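Side-chain contact in UDP-N-acetylglucosamine 4,6-dehydratase (Vibrio fischeri, PDB 3PVZ), which probably acts as an NAD-dependent lyase that removes water from UDP-N-acetylglucosamine to give a 4-keto-6-deoxy sugar nucleotide: residues R136-V140 with N141-T145. Sequence-based numbering, arbitrary orientation.
Sequences RMIDV and NVFNT
The ring of Phe-143 lies alongside Ile-138, both side chains pointing the same way, and Asp-139 crosses it at a slant. The ring sits on a wider, pi-type turn at 141-143 of helix 131-154, in the Rossmann-type NAD-binding domain. CG2 of Ile-138 meets the ring obliquely, 3.6 Å from CE2 of Phe-143. OD1 of Asp-139 sits 3.7 Å from CD2 of Phe-143, and the carboxylate plane is turned 60° from the ring. OD1 also forms a salt bridge with Lys-365. Val-142 N makes the usual i to i+4 bond to Ile-138 O, and Phe-143 N adds an i to i+5 bond to the same oxygen. Asn-144 N to Asp-139 O is likewise i to i+5. Phe-143 and Ile-138 pack on helix 351-367, where the Phe-143 ring meets that of Phe-357.

Asn-141 faces another way. Its CG stands anti to its own carbonyl carbon (chi1 -64°), which sets the amide beside Met-137. ND2 of Asn-141 lies 3.6 Å from CG of the selenomethionine Met-137. Both ends of this buried amide are held: OD1 accepts from Leu-122 N, and ND2 bonds Ser-178 OG. It thus ties the helix to the loop bearing the NAD-binding Ala-121 and to helix 174-189.

Val-140 and Asn-144 line the NAD pocket. CG2 of Val-140 is 4.1 Å from ND2 of Asn-144, a loose contact. A water joins these residues, accepting from Asn-144 ND2 at 2.8 Å and donating to Val-140 O. One turn on from Asn-141, Thr-145 OG1 donates to Asn-141 O at 2.8 Å from above the carbonyl plane.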
ATOM      1  N   ARG A 136     -13.328  -0.619  -4.868  1.00 38.40           N
ATOM      2  CA  ARG A 136     -12.194  -1.368  -4.371  1.00 37.37           C
ATOM      3  C   ARG A 136     -12.287  -1.598  -2.855  1.00 36.45           C
ATOM      4  O   ARG A 136     -11.894  -2.619  -2.361  1.00 34.74           O
ATOM      5  CB  ARG A 136     -10.858  -0.694  -4.739  1.00 36.63           C
ATOM      6  CG  ARG A 136      -9.697  -1.476  -4.188  1.00 35.47           C
ATOM      7  CD  ARG A 136      -8.339  -0.937  -4.552  1.00 37.94           C
ATOM      8  NE  ARG A 136      -7.336  -1.718  -3.841  1.00 36.05           N
ATOM      9  CZ  ARG A 136      -6.246  -1.226  -3.253  1.00 36.64           C
ATOM     10  NH1 ARG A 136      -5.977   0.065  -3.252  1.00 40.02           N
ATOM     11  NH2 ARG A 136      -5.447  -2.020  -2.590  1.00 37.77           N
HETATM   12  N   MSE A 137     -12.777  -0.608  -2.138  1.00 37.54           N
HETATM   13  CA  MSE A 137     -12.902  -0.657  -0.689  1.00 37.97           C
HETATM   14  C   MSE A 137     -13.921  -1.710  -0.331  1.00 36.55           C
HETATM   15  O   MSE A 137     -13.789  -2.396   0.645  1.00 35.05           O
HETATM   16  CB  MSE A 137     -13.327   0.760  -0.161  1.00 39.97           C
HETATM   17  CG  MSE A 137     -14.185   0.772   1.090  1.00 43.79           C
HETATM   18 SE   MSE A 137     -14.723   2.560   1.705  0.65 55.60          SE
HETATM   19  CE  MSE A 137     -12.950   2.742   2.606  1.00 37.65           C
ATOM     20  N   ILE A 138     -14.961  -1.822  -1.135  1.00 37.51           N
ATOM     21  CA  ILE A 138     -15.968  -2.858  -0.925  1.00 37.45           C
ATOM     22  C   ILE A 138     -15.348  -4.242  -1.177  1.00 37.18           C
ATOM     23  O   ILE A 138     -15.641  -5.183  -0.438  1.00 35.88           O
ATOM     24  CB  ILE A 138     -17.188  -2.674  -1.846  1.00 38.31           C
ATOM     25  CG1 ILE A 138     -18.032  -1.485  -1.396  1.00 39.01           C
ATOM     26  CG2 ILE A 138     -18.040  -3.929  -1.856  1.00 37.60           C
ATOM     27  CD1 ILE A 138     -18.961  -1.031  -2.482  1.00 41.75           C
ATOM     28  N   ASP A 139     -14.488  -4.345  -2.187  1.00 37.23           N
ATOM     29  CA  ASP A 139     -13.873  -5.629  -2.557  1.00 38.06           C
ATOM     30  C   ASP A 139     -12.898  -6.069  -1.495  1.00 36.66           C
ATOM     31  O   ASP A 139     -12.922  -7.250  -1.057  1.00 36.01           O
ATOM     32  CB  ASP A 139     -13.138  -5.561  -3.913  1.00 38.88           C
ATOM     33  CG  ASP A 139     -14.067  -5.729  -5.098  1.00 44.77           C
ATOM     34  OD1 ASP A 139     -15.170  -6.287  -4.904  1.00 50.40           O
ATOM     35  OD2 ASP A 139     -13.697  -5.302  -6.236  1.00 49.33           O
ATOM     36  N   VAL A 140     -12.059  -5.118  -1.064  1.00 35.56           N
ATOM     37  CA  VAL A 140     -11.066  -5.382  -0.015  1.00 33.20           C
ATOM     38  C   VAL A 140     -11.728  -5.562   1.354  1.00 33.56           C
ATOM     39  O   VAL A 140     -11.357  -6.475   2.090  1.00 31.97           O
ATOM     40  CB  VAL A 140     -10.007  -4.294   0.079  1.00 32.96           C
ATOM     41  CG1 VAL A 140      -9.115  -4.546   1.321  1.00 31.02           C
ATOM     42  CG2 VAL A 140      -9.167  -4.223  -1.192  1.00 31.73           C
ATOM     43  N   ASN A 141     -12.709  -4.722   1.716  1.00 33.80           N
ATOM     44  CA  ASN A 141     -13.179  -4.793   3.075  1.00 33.82           C
ATOM     45  C   ASN A 141     -14.298  -5.843   3.190  1.00 33.70           C
ATOM     46  O   ASN A 141     -14.371  -6.485   4.211  1.00 33.64           O
ATOM     47  CB  ASN A 141     -13.683  -3.451   3.643  1.00 34.55           C
ATOM     48  CG  ASN A 141     -12.616  -2.363   3.756  1.00 35.05           C
ATOM     49  OD1 ASN A 141     -11.393  -2.583   3.653  1.00 33.61           O
ATOM     50  ND2 ASN A 141     -13.108  -1.136   3.979  1.00 33.42           N
ATOM     51  N   VAL A 142     -15.153  -6.019   2.185  1.00 33.53           N
ATOM     52  CA  VAL A 142     -16.270  -7.002   2.297  1.00 34.03           C
ATOM     53  C   VAL A 142     -15.932  -8.369   1.651  1.00 33.80           C
ATOM     54  O   VAL A 142     -15.771  -9.382   2.356  1.00 32.05           O
ATOM     55  CB  VAL A 142     -17.580  -6.436   1.719  1.00 35.08           C
ATOM     56  CG1 VAL A 142     -18.768  -7.387   1.950  1.00 36.04           C
ATOM     57  CG2 VAL A 142     -17.872  -5.035   2.330  1.00 33.34           C
ATOM     58  N   PHE A 143     -15.752  -8.374   0.333  1.00 34.40           N
ATOM     59  CA  PHE A 143     -15.638  -9.611  -0.422  1.00 35.06           C
ATOM     60  C   PHE A 143     -14.382 -10.431  -0.199  1.00 33.82           C
ATOM     61  O   PHE A 143     -14.464 -11.644  -0.134  1.00 34.44           O
ATOM     62  CB  PHE A 143     -15.921  -9.359  -1.901  1.00 36.83           C
ATOM     63  CG  PHE A 143     -17.357  -8.957  -2.157  1.00 39.84           C
ATOM     64  CD1 PHE A 143     -18.399  -9.845  -1.873  1.00 40.62           C
ATOM     65  CD2 PHE A 143     -17.669  -7.691  -2.588  1.00 40.85           C
ATOM     66  CE1 PHE A 143     -19.695  -9.455  -2.046  1.00 43.23           C
ATOM     67  CE2 PHE A 143     -18.976  -7.312  -2.790  1.00 41.36           C
ATOM     68  CZ  PHE A 143     -19.978  -8.175  -2.516  1.00 44.23           C
ATOM     69  N   ASN A 144     -13.235  -9.793  -0.023  1.00 33.40           N
ATOM     70  CA  ASN A 144     -12.008 -10.499   0.303  1.00 32.27           C
ATOM     71  C   ASN A 144     -12.137 -11.141   1.667  1.00 32.16           C
ATOM     72  O   ASN A 144     -11.577 -12.230   1.939  1.00 33.16           O
ATOM     73  CB  ASN A 144     -10.811  -9.548   0.344  1.00 31.11           C
ATOM     74  CG  ASN A 144     -10.326  -9.136  -1.049  1.00 32.39           C
ATOM     75  OD1 ASN A 144     -10.892  -9.522  -2.078  1.00 32.63           O
ATOM     76  ND2 ASN A 144      -9.276  -8.314  -1.084  1.00 32.53           N
ATOM     77  N   THR A 145     -12.815 -10.460   2.563  1.00 31.72           N
ATOM     78  CA  THR A 145     -12.952 -10.963   3.912  1.00 31.24           C
ATOM     79  C   THR A 145     -13.827 -12.206   3.884  1.00 30.97           C
ATOM     80  O   THR A 145     -13.404 -13.248   4.386  1.00 30.24           O
ATOM     81  CB  THR A 145     -13.574  -9.907   4.822  1.00 32.68           C
ATOM     82  OG1 THR A 145     -12.810  -8.700   4.736  1.00 34.52           O
ATOM     83  CG2 THR A 145     -13.609 -10.374   6.263  1.00 33.65           C
TER
HETATM   84  O   HOH W   1      -8.724  -7.834   1.666  1.00 18.91           O